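Local coordinates for protein heat-inducible transcription repressor HrcA (PDB 1STZ) that probably represses the class I heat shock operons grpE-dnaK-dnaJ and groELS as a DNA-binding negative regulator of transcription, at residues 53-56 and 57-60; 59-62 and 63-67; 83-86 and 87-90; 311-314 and 315-318. All coordinates share one frame; numbering follows the deposited sequence.

Contact 1: residues 53-56 and 57-60; sequences ATIR and NDMK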
# COMPACT_ATOMS: atom_id res chain seq x y z
N ALA A 53 -31.72 -33.21 14.18
CA ALA A 53 -33.14 -33.17 13.83
C ALA A 53 -33.72 -31.77 14.07
O ALA A 53 -34.56 -31.30 13.30
CB ALA A 53 -33.92 -34.20 14.63
N THR A 54 -33.26 -31.11 15.13
CA THR A 54 -33.72 -29.77 15.49
C THR A 54 -33.33 -28.75 14.45
O THR A 54 -34.10 -27.83 14.18
CB THR A 54 -33.14 -29.36 16.87
OG1 THR A 54 -33.60 -30.26 17.89
CG2 THR A 54 -33.66 -27.99 17.31
N ILE A 55 -32.15 -28.92 13.86
CA ILE A 55 -31.65 -27.99 12.84
C ILE A 55 -32.45 -28.12 11.55
O ILE A 55 -32.71 -27.12 10.89
CB ILE A 55 -30.14 -28.24 12.55
CG1 ILE A 55 -29.28 -28.06 13.81
CG2 ILE A 55 -29.64 -27.34 11.43
CD1 ILE A 55 -29.21 -26.65 14.35
N ARG A 56 -32.81 -29.34 11.19
CA ARG A 56 -33.63 -29.58 10.00
C ARG A 56 -35.02 -28.97 10.16
O ARG A 56 -35.58 -28.45 9.19
CB ARG A 56 -33.77 -31.08 9.74
CG ARG A 56 -32.51 -31.76 9.22
CD ARG A 56 -32.69 -33.27 9.00
NE ARG A 56 -33.86 -33.51 8.14
CZ ARG A 56 -34.84 -34.38 8.37
NH1 ARG A 56 -34.85 -35.17 9.45
NH2 ARG A 56 -35.84 -34.47 7.50
N ASN A 57 -35.57 -29.06 11.37
CA ASN A 57 -36.87 -28.46 11.69
C ASN A 57 -36.83 -26.94 11.60
O ASN A 57 -37.81 -26.31 11.21
CB ASN A 57 -37.32 -28.85 13.09
CG ASN A 57 -38.00 -30.20 13.13
OD1 ASN A 57 -37.50 -31.14 13.76
ND2 ASN A 57 -39.14 -30.31 12.47
N ASP A 58 -35.70 -26.36 11.98
CA ASP A 58 -35.48 -24.93 11.87
C ASP A 58 -35.35 -24.54 10.41
O ASP A 58 -35.84 -23.49 10.00
CB ASP A 58 -34.21 -24.51 12.61
CG ASP A 58 -34.29 -24.75 14.10
OD1 ASP A 58 -35.42 -24.90 14.62
OD2 ASP A 58 -33.28 -24.82 14.82
N MET A 59 -34.70 -25.40 9.63
CA MET A 59 -34.52 -25.19 8.21
C MET A 59 -35.83 -25.33 7.43
O MET A 59 -35.98 -24.72 6.37
CB MET A 59 -33.46 -26.16 7.66
CG MET A 59 -32.03 -25.72 8.02
SD MET A 59 -30.75 -26.93 7.72
CE MET A 59 -30.49 -26.67 6.01
N LYS A 60 -36.77 -26.11 7.96
CA LYS A 60 -38.10 -26.22 7.38
C LYS A 60 -38.86 -24.91 7.62
O LYS A 60 -39.50 -24.37 6.71
CB LYS A 60 -38.87 -27.40 7.99
CG LYS A 60 -39.25 -28.51 7.00
CD LYS A 60 -38.07 -29.43 6.68
CE LYS A 60 -37.22 -28.91 5.51
NZ LYS A 60 -35.92 -28.31 5.98
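Ile55 and Met59 meet at a slant on the buried side of the helix, one turn apart. The CG2 branch of Ile55 touches the sulfur, with Ile55 CG2 3.9 Å from Met59 SD. CG2 lies anti to the backbone N of Ile55, beside the carbonyl carbon, and this carries the branch forward to the next turn. The Met59 chain runs extended to SD and then bends at its last torsion (chi3 82°). Ile55 also packs on Val22, Val42 and Leu43, and Met59 on Ile26.

Thr54 and Asp58 lie side by side and point the same way. The methyl does the touching: Thr54 CG2 is 4.0 Å from Asp58 OD2. The polar ends turn to other partners. Thr54 OG1 bonds to Ser51 OG, while the Asp58 carboxylate holds Arg18 in a salt bridge and Gln19 in a hydrogen bond.

Both pairs sit on helix 52-64. It follows helix 39-45 and is followed by a two-stranded hairpin, as the recognition helix does in a winged helix-turn-helix domain. Side chains of Ile55, Asp58 and Met59 pack on helix 17-33.

On the exposed side Lys60 curls back toward the preceding turn, bent at chi2, chi3 and chi4. Its amine donates to the carbonyl of Arg56, Lys60 NZ to Arg56 O being 3.2 Å, and approaches in the carbonyl plane. The same oxygen takes the helical bond from Lys60 N at 2.9 Å from Arg56 O. Two donors of one residue thus grip a single acceptor. Met59 N bonds in turn to Ile55 O at 2.9 Å.

Contact 2: residues 59-62 and 63-67; sequences MKKL and EYLGY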
# COMPACT_ATOMS: atom_id res chain seq x y z
N MET A 59 -34.70 -25.40 9.63
CA MET A 59 -34.52 -25.19 8.21
C MET A 59 -35.83 -25.33 7.43
O MET A 59 -35.98 -24.72 6.37
CB MET A 59 -33.46 -26.16 7.66
CG MET A 59 -32.03 -25.72 8.02
SD MET A 59 -30.75 -26.93 7.72
CE MET A 59 -30.49 -26.67 6.01
N LYS A 60 -36.77 -26.11 7.96
CA LYS A 60 -38.10 -26.22 7.38
C LYS A 60 -38.86 -24.91 7.62
O LYS A 60 -39.50 -24.37 6.71
CB LYS A 60 -38.87 -27.40 7.99
CG LYS A 60 -39.25 -28.51 7.00
CD LYS A 60 -38.07 -29.43 6.68
CE LYS A 60 -37.22 -28.91 5.51
NZ LYS A 60 -35.92 -28.31 5.98
N LYS A 61 -38.76 -24.39 8.84
CA LYS A 61 -39.35 -23.10 9.18
C LYS A 61 -38.75 -21.95 8.36
O LYS A 61 -39.45 -21.05 7.93
CB LYS A 61 -39.20 -22.83 10.68
CG LYS A 61 -39.88 -21.55 11.15
CD LYS A 61 -39.92 -21.47 12.68
CE LYS A 61 -40.93 -20.45 13.18
NZ LYS A 61 -40.96 -20.40 14.68
N LEU A 62 -37.44 -22.00 8.13
CA LEU A 62 -36.75 -20.94 7.38
C LEU A 62 -37.22 -20.92 5.93
O LEU A 62 -37.40 -19.84 5.33
CB LEU A 62 -35.24 -21.15 7.45
CG LEU A 62 -34.59 -20.83 8.79
CD1 LEU A 62 -33.11 -21.23 8.77
CD2 LEU A 62 -34.74 -19.35 9.14
N GLU A 63 -37.39 -22.10 5.37
CA GLU A 63 -37.91 -22.27 4.02
C GLU A 63 -39.39 -21.89 3.92
O GLU A 63 -39.82 -21.30 2.93
CB GLU A 63 -37.72 -23.73 3.59
CG GLU A 63 -38.35 -24.03 2.25
CD GLU A 63 -37.82 -25.30 1.63
OE1 GLU A 63 -38.05 -25.48 0.42
OE2 GLU A 63 -37.19 -26.11 2.35
N TYR A 64 -40.18 -22.22 4.94
CA TYR A 64 -41.58 -21.84 4.97
C TYR A 64 -41.74 -20.31 4.98
O TYR A 64 -42.69 -19.79 4.38
CB TYR A 64 -42.26 -22.49 6.20
CG TYR A 64 -43.73 -22.16 6.34
CD1 TYR A 64 -44.70 -22.99 5.78
CD2 TYR A 64 -44.14 -21.02 7.02
CE1 TYR A 64 -46.06 -22.68 5.91
CE2 TYR A 64 -45.50 -20.71 7.16
CZ TYR A 64 -46.44 -21.54 6.60
OH TYR A 64 -47.77 -21.22 6.73
N LEU A 65 -40.82 -19.60 5.63
CA LEU A 65 -40.87 -18.14 5.72
C LEU A 65 -40.13 -17.45 4.58
O LEU A 65 -40.11 -16.22 4.50
CB LEU A 65 -40.31 -17.67 7.06
CG LEU A 65 -41.09 -18.15 8.28
CD1 LEU A 65 -40.40 -17.65 9.54
CD2 LEU A 65 -42.54 -17.68 8.24
N GLY A 66 -39.52 -18.24 3.70
CA GLY A 66 -38.95 -17.74 2.45
C GLY A 66 -37.51 -17.26 2.51
O GLY A 66 -37.07 -16.55 1.62
N TYR A 67 -36.79 -17.65 3.56
CA TYR A 67 -35.40 -17.24 3.77
C TYR A 67 -34.39 -18.07 2.98
O TYR A 67 -33.29 -17.60 2.69
CB TYR A 67 -35.04 -17.30 5.26
CG TYR A 67 -35.68 -16.20 6.08
CD1 TYR A 67 -36.69 -16.47 7.00
CD2 TYR A 67 -35.28 -14.88 5.92
CE1 TYR A 67 -37.27 -15.44 7.73
CE2 TYR A 67 -35.86 -13.85 6.65
CZ TYR A 67 -36.84 -14.14 7.55
OH TYR A 67 -37.39 -13.11 8.25
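A Schellman motif ends helix 52-64, and its outer bond joins Tyr67 to Leu62. Tyr67 N donates to Leu62 O at 2.9 Å, with an N-H...O angle of 156°. The inner bond, from Gly66 N to Glu63 O, is weak at 3.2 Å. Gly66 has a positive phi of 89°, which turns the chain out of the helix and favours glycine at this place.

The side chains of Leu62 and Tyr67 cross at about a right angle. The CD2 methyl of Leu62 makes the touch, 4.1 Å from Tyr67 CD1. Leu62 O lies at the edge of the Tyr67 ring, near its plane. Both residues also pack on Leu23 of helix 17-33, and the Tyr67 ring makes a cation-pi contact with Lys82.

One residue earlier, Lys61 O takes the bond from Leu65 N at 3.0 Å. Leu65 CG packs against the same oxygen, 3.3 Å from Lys61 O. On the outer side Lys60 NZ and Glu63 OE2 are 4.4 Å apart, opposite charges too far apart for a salt bridge.

The chain enters strand 68-69 directly after this turn, the passage from third helix to wing characteristic of a winged-helix domain.

Contact 3: residues 83-86 and 87-90; sequences GLRF and YYEE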
# COMPACT_ATOMS: atom_id res chain seq x y z
N GLY A 83 -33.11 -14.03 2.61
CA GLY A 83 -32.09 -14.53 3.51
C GLY A 83 -30.79 -13.77 3.43
O GLY A 83 -30.13 -13.57 4.44
N LEU A 84 -30.42 -13.34 2.24
CA LEU A 84 -29.24 -12.49 2.09
C LEU A 84 -29.43 -11.14 2.79
O LEU A 84 -28.51 -10.66 3.42
CB LEU A 84 -28.88 -12.28 0.62
CG LEU A 84 -28.46 -13.56 -0.08
CD1 LEU A 84 -28.37 -13.30 -1.60
CD2 LEU A 84 -27.14 -14.07 0.46
N ARG A 85 -30.62 -10.56 2.68
CA ARG A 85 -30.95 -9.30 3.35
C ARG A 85 -30.90 -9.48 4.85
O ARG A 85 -30.36 -8.65 5.54
CB ARG A 85 -32.32 -8.79 2.91
CG ARG A 85 -32.96 -7.65 3.72
CD ARG A 85 -32.16 -6.37 3.87
NE ARG A 85 -31.90 -5.70 2.60
CZ ARG A 85 -31.24 -4.56 2.47
NH1 ARG A 85 -30.78 -3.90 3.52
NH2 ARG A 85 -31.08 -4.06 1.26
N PHE A 86 -31.45 -10.59 5.35
CA PHE A 86 -31.42 -10.86 6.78
C PHE A 86 -29.98 -10.91 7.26
O PHE A 86 -29.64 -10.30 8.26
CB PHE A 86 -32.12 -12.19 7.10
CG PHE A 86 -31.96 -12.62 8.54
CD1 PHE A 86 -32.85 -12.20 9.50
CD2 PHE A 86 -30.89 -13.43 8.92
CE1 PHE A 86 -32.70 -12.59 10.83
CE2 PHE A 86 -30.74 -13.84 10.23
CZ PHE A 86 -31.64 -13.41 11.19
N TYR A 87 -29.12 -11.60 6.51
CA TYR A 87 -27.70 -11.74 6.87
C TYR A 87 -27.03 -10.37 6.94
O TYR A 87 -26.41 -10.04 7.94
CB TYR A 87 -26.97 -12.63 5.87
CG TYR A 87 -25.47 -12.68 6.05
CD1 TYR A 87 -24.89 -13.51 7.00
CD2 TYR A 87 -24.63 -11.90 5.25
CE1 TYR A 87 -23.49 -13.56 7.16
CE2 TYR A 87 -23.25 -11.95 5.39
CZ TYR A 87 -22.68 -12.78 6.34
OH TYR A 87 -21.30 -12.81 6.48
N TYR A 88 -27.20 -9.56 5.90
CA TYR A 88 -26.64 -8.20 5.86
C TYR A 88 -27.07 -7.34 7.06
O TYR A 88 -26.23 -6.66 7.66
CB TYR A 88 -27.04 -7.49 4.56
CG TYR A 88 -26.60 -6.05 4.46
CD1 TYR A 88 -25.29 -5.72 4.19
CD2 TYR A 88 -27.51 -5.02 4.63
CE1 TYR A 88 -24.88 -4.38 4.12
CE2 TYR A 88 -27.13 -3.69 4.54
CZ TYR A 88 -25.81 -3.37 4.28
OH TYR A 88 -25.43 -2.06 4.19
N GLU A 89 -28.35 -7.35 7.39
CA GLU A 89 -28.87 -6.57 8.51
C GLU A 89 -28.23 -6.98 9.84
O GLU A 89 -27.95 -6.13 10.68
CB GLU A 89 -30.39 -6.70 8.63
CG GLU A 89 -31.19 -6.03 7.52
CD GLU A 89 -31.01 -4.53 7.49
OE1 GLU A 89 -31.12 -3.88 8.56
OE2 GLU A 89 -30.75 -3.99 6.40
N GLU A 90 -27.99 -8.27 10.01
CA GLU A 90 -27.38 -8.78 11.24
C GLU A 90 -25.89 -8.43 11.30
O GLU A 90 -25.38 -8.15 12.39
CB GLU A 90 -27.58 -10.29 11.37
CG GLU A 90 -29.02 -10.68 11.73
CD GLU A 90 -29.45 -10.25 13.13
OE1 GLU A 90 -28.57 -10.09 14.03
OE2 GLU A 90 -30.67 -10.07 13.34
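Arg85 NH1 donates to Glu89 OE2 at 2.9 Å, a hydrogen-bonded salt bridge across one helical turn. The carboxylate oxygen lies at the edge of the guanidinium, only 3° out of its plane. The two flat groups are nearly coplanar, 27° apart. Bends at chi2 and chi3 fold the arginine over toward the next turn, and the glutamate bends at chi2 to meet it. The other end of the guanidinium is held as well, since Arg85 NH2 forms a salt bridge with Glu278. With a carboxylate on NH1 and another on NH2, the rotation of the guanidinium is probably fixed.

Tyr88 runs alongside Arg85 and points the same way. Arg85 NH1 comes within 3.6 Å of Tyr88 CD2, and the guanidinium and ring planes stand 85° apart.

These residues sit on helix 81-94, which follows the wing strand 78-79. One face packs on helix 17-33 through Phe86 and Tyr87. Another meets strand 272-275 and helix 314-334 through Leu84 and Tyr88. The helix therefore bridges the winged-helix part and the C-terminal part of the chain.

Glu90 CG lies over one face of the Phe86 ring in a CH-pi contact. Glu90 CG is 4.1 Å from the centroid of the Phe86 ring and is offset toward its rim. Backbone bonds link the same pairs, with Glu89 N 3.0 Å from Arg85 O and Glu90 N 3.1 Å from Phe86 O.

Contact 4: residues 311-314 and 315-318; sequences VTKY and DRNH
Thr312 and Asn317 are joined by a side-chain hydrogen bond where the chain enters helix 314-334. Asn317 ND2 donates to Thr312 OG1 at 2.8 Å, the hydroxyl lying 20° out of the amide plane. The two side chains approach from opposite directions. OG1 stands anti to the backbone N of Thr312 (chi1 -175°), which turns it toward the amide. The other end of that amide is gripped side-on by Arg316. Arg316 NE and NH2 both donate to Asn317 OD1, each at 3.1 Å. This should hold the amide in one orientation.

Backbone bonds start the helix. Lys313 occupies the N-cap position and is the centre of an inverse gamma turn, and Asn317 N bonds to Lys313 O at 3.0 Å. His318 N follows with Tyr314 O at 2.9 Å.

Packing over flat groups comes next. The Lys313 chain crosses one face of the Arg316 guanidinium, with Lys313 CD 3.8 Å from Arg316 NH1. Beyond it the like charges Lys313 NZ and Arg316 NH1 are 4.9 Å apart. Within 311-314, Thr312 CG2 sits over the centre of one face of the Tyr314 ring.

Further ties extend outward. Tyr314 OH bonds to Lys310 O, and Arg316 packs on Glu180 of the second subunit. The turn lies between strand 299-309 and helix 314-334, with Tyr314 against helices 17-33 and 81-94 and Asn317 and His318 against strand 287-296.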
# COMPACT_ATOMS: atom_id res chain seq x y z
N VAL A 311 -23.69 -13.19 -4.02
CA VAL A 311 -22.93 -14.14 -3.23
C VAL A 311 -21.57 -13.53 -2.94
O VAL A 311 -20.60 -13.76 -3.66
CB VAL A 311 -22.78 -15.53 -3.93
CG1 VAL A 311 -22.19 -16.55 -2.96
CG2 VAL A 311 -24.14 -16.02 -4.48
N THR A 312 -21.52 -12.69 -1.91
CA THR A 312 -20.33 -11.89 -1.64
C THR A 312 -20.19 -11.61 -0.16
O THR A 312 -21.14 -11.80 0.62
CB THR A 312 -20.42 -10.56 -2.46
OG1 THR A 312 -19.22 -9.79 -2.31
CG2 THR A 312 -21.52 -9.64 -1.94
N LYS A 313 -19.03 -11.15 0.24
CA LYS A 313 -18.77 -10.84 1.64
C LYS A 313 -19.30 -9.45 1.99
O LYS A 313 -18.57 -8.46 1.86
CB LYS A 313 -17.26 -10.92 1.90
CG LYS A 313 -16.69 -12.33 1.71
CD LYS A 313 -15.19 -12.36 1.96
CE LYS A 313 -14.70 -13.77 2.34
NZ LYS A 313 -13.23 -13.77 2.63
N TYR A 314 -20.57 -9.38 2.42
CA TYR A 314 -21.27 -8.12 2.62
C TYR A 314 -20.60 -7.19 3.64
O TYR A 314 -20.55 -5.99 3.43
CB TYR A 314 -22.75 -8.35 2.99
CG TYR A 314 -23.59 -8.80 1.79
CD1 TYR A 314 -23.75 -10.16 1.50
CD2 TYR A 314 -24.20 -7.87 0.96
CE1 TYR A 314 -24.52 -10.57 0.39
CE2 TYR A 314 -24.96 -8.26 -0.13
CZ TYR A 314 -25.11 -9.61 -0.41
OH TYR A 314 -25.85 -9.94 -1.51
N ASP A 315 -20.09 -7.74 4.73
CA ASP A 315 -19.49 -6.94 5.81
C ASP A 315 -18.22 -6.29 5.28
O ASP A 315 -17.98 -5.12 5.50
CB ASP A 315 -19.18 -7.83 7.02
CG ASP A 315 -19.06 -7.07 8.33
OD1 ASP A 315 -18.75 -5.86 8.35
OD2 ASP A 315 -19.24 -7.63 9.43
N ARG A 316 -17.41 -7.06 4.58
CA ARG A 316 -16.19 -6.52 3.98
C ARG A 316 -16.55 -5.40 2.99
O ARG A 316 -15.98 -4.32 3.05
CB ARG A 316 -15.36 -7.63 3.31
CG ARG A 316 -14.12 -7.17 2.56
CD ARG A 316 -13.68 -8.11 1.43
NE ARG A 316 -14.73 -8.32 0.43
CZ ARG A 316 -14.71 -9.25 -0.52
NH1 ARG A 316 -13.70 -10.10 -0.64
NH2 ARG A 316 -15.74 -9.36 -1.37
N ASN A 317 -17.54 -5.65 2.14
CA ASN A 317 -17.90 -4.69 1.10
C ASN A 317 -18.44 -3.38 1.66
O ASN A 317 -18.14 -2.30 1.15
CB ASN A 317 -18.93 -5.28 0.12
CG ASN A 317 -18.39 -6.44 -0.68
OD1 ASN A 317 -17.21 -6.77 -0.62
ND2 ASN A 317 -19.27 -7.09 -1.42
N HIS A 318 -19.27 -3.49 2.70
CA HIS A 318 -19.82 -2.33 3.40
C HIS A 318 -18.71 -1.51 4.02
O HIS A 318 -18.68 -0.29 3.87
CB HIS A 318 -20.80 -2.72 4.51
CG HIS A 318 -21.37 -1.55 5.22
ND1 HIS A 318 -20.92 -1.13 6.45
CD2 HIS A 318 -22.34 -0.66 4.86
CE1 HIS A 318 -21.57 -0.04 6.81
NE2 HIS A 318 -22.44 0.26 5.86

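How the contacts relate
All four contacts are local, so each spans a turn or two of chain and none encloses another. Contact 1 comes first on helix 52-64. Contact 2 overlaps it through Met59 and Lys60 and carries the chain out toward the wing hairpin. After that hairpin comes contact 3 on helix 81-94, where Gly83 and Phe86 pack against Tyr67 of contact 2. Contact 4 lies far along the chain, at the start of helix 314-334, yet its centre is about 11 Å from that of contact 3. Tyr87 and Tyr88 meet Tyr314 there, and Tyr88 meets His318. Contacts 2, 3 and 4 so form a touching series from the end of helix 52-64 to the start of helix 314-334.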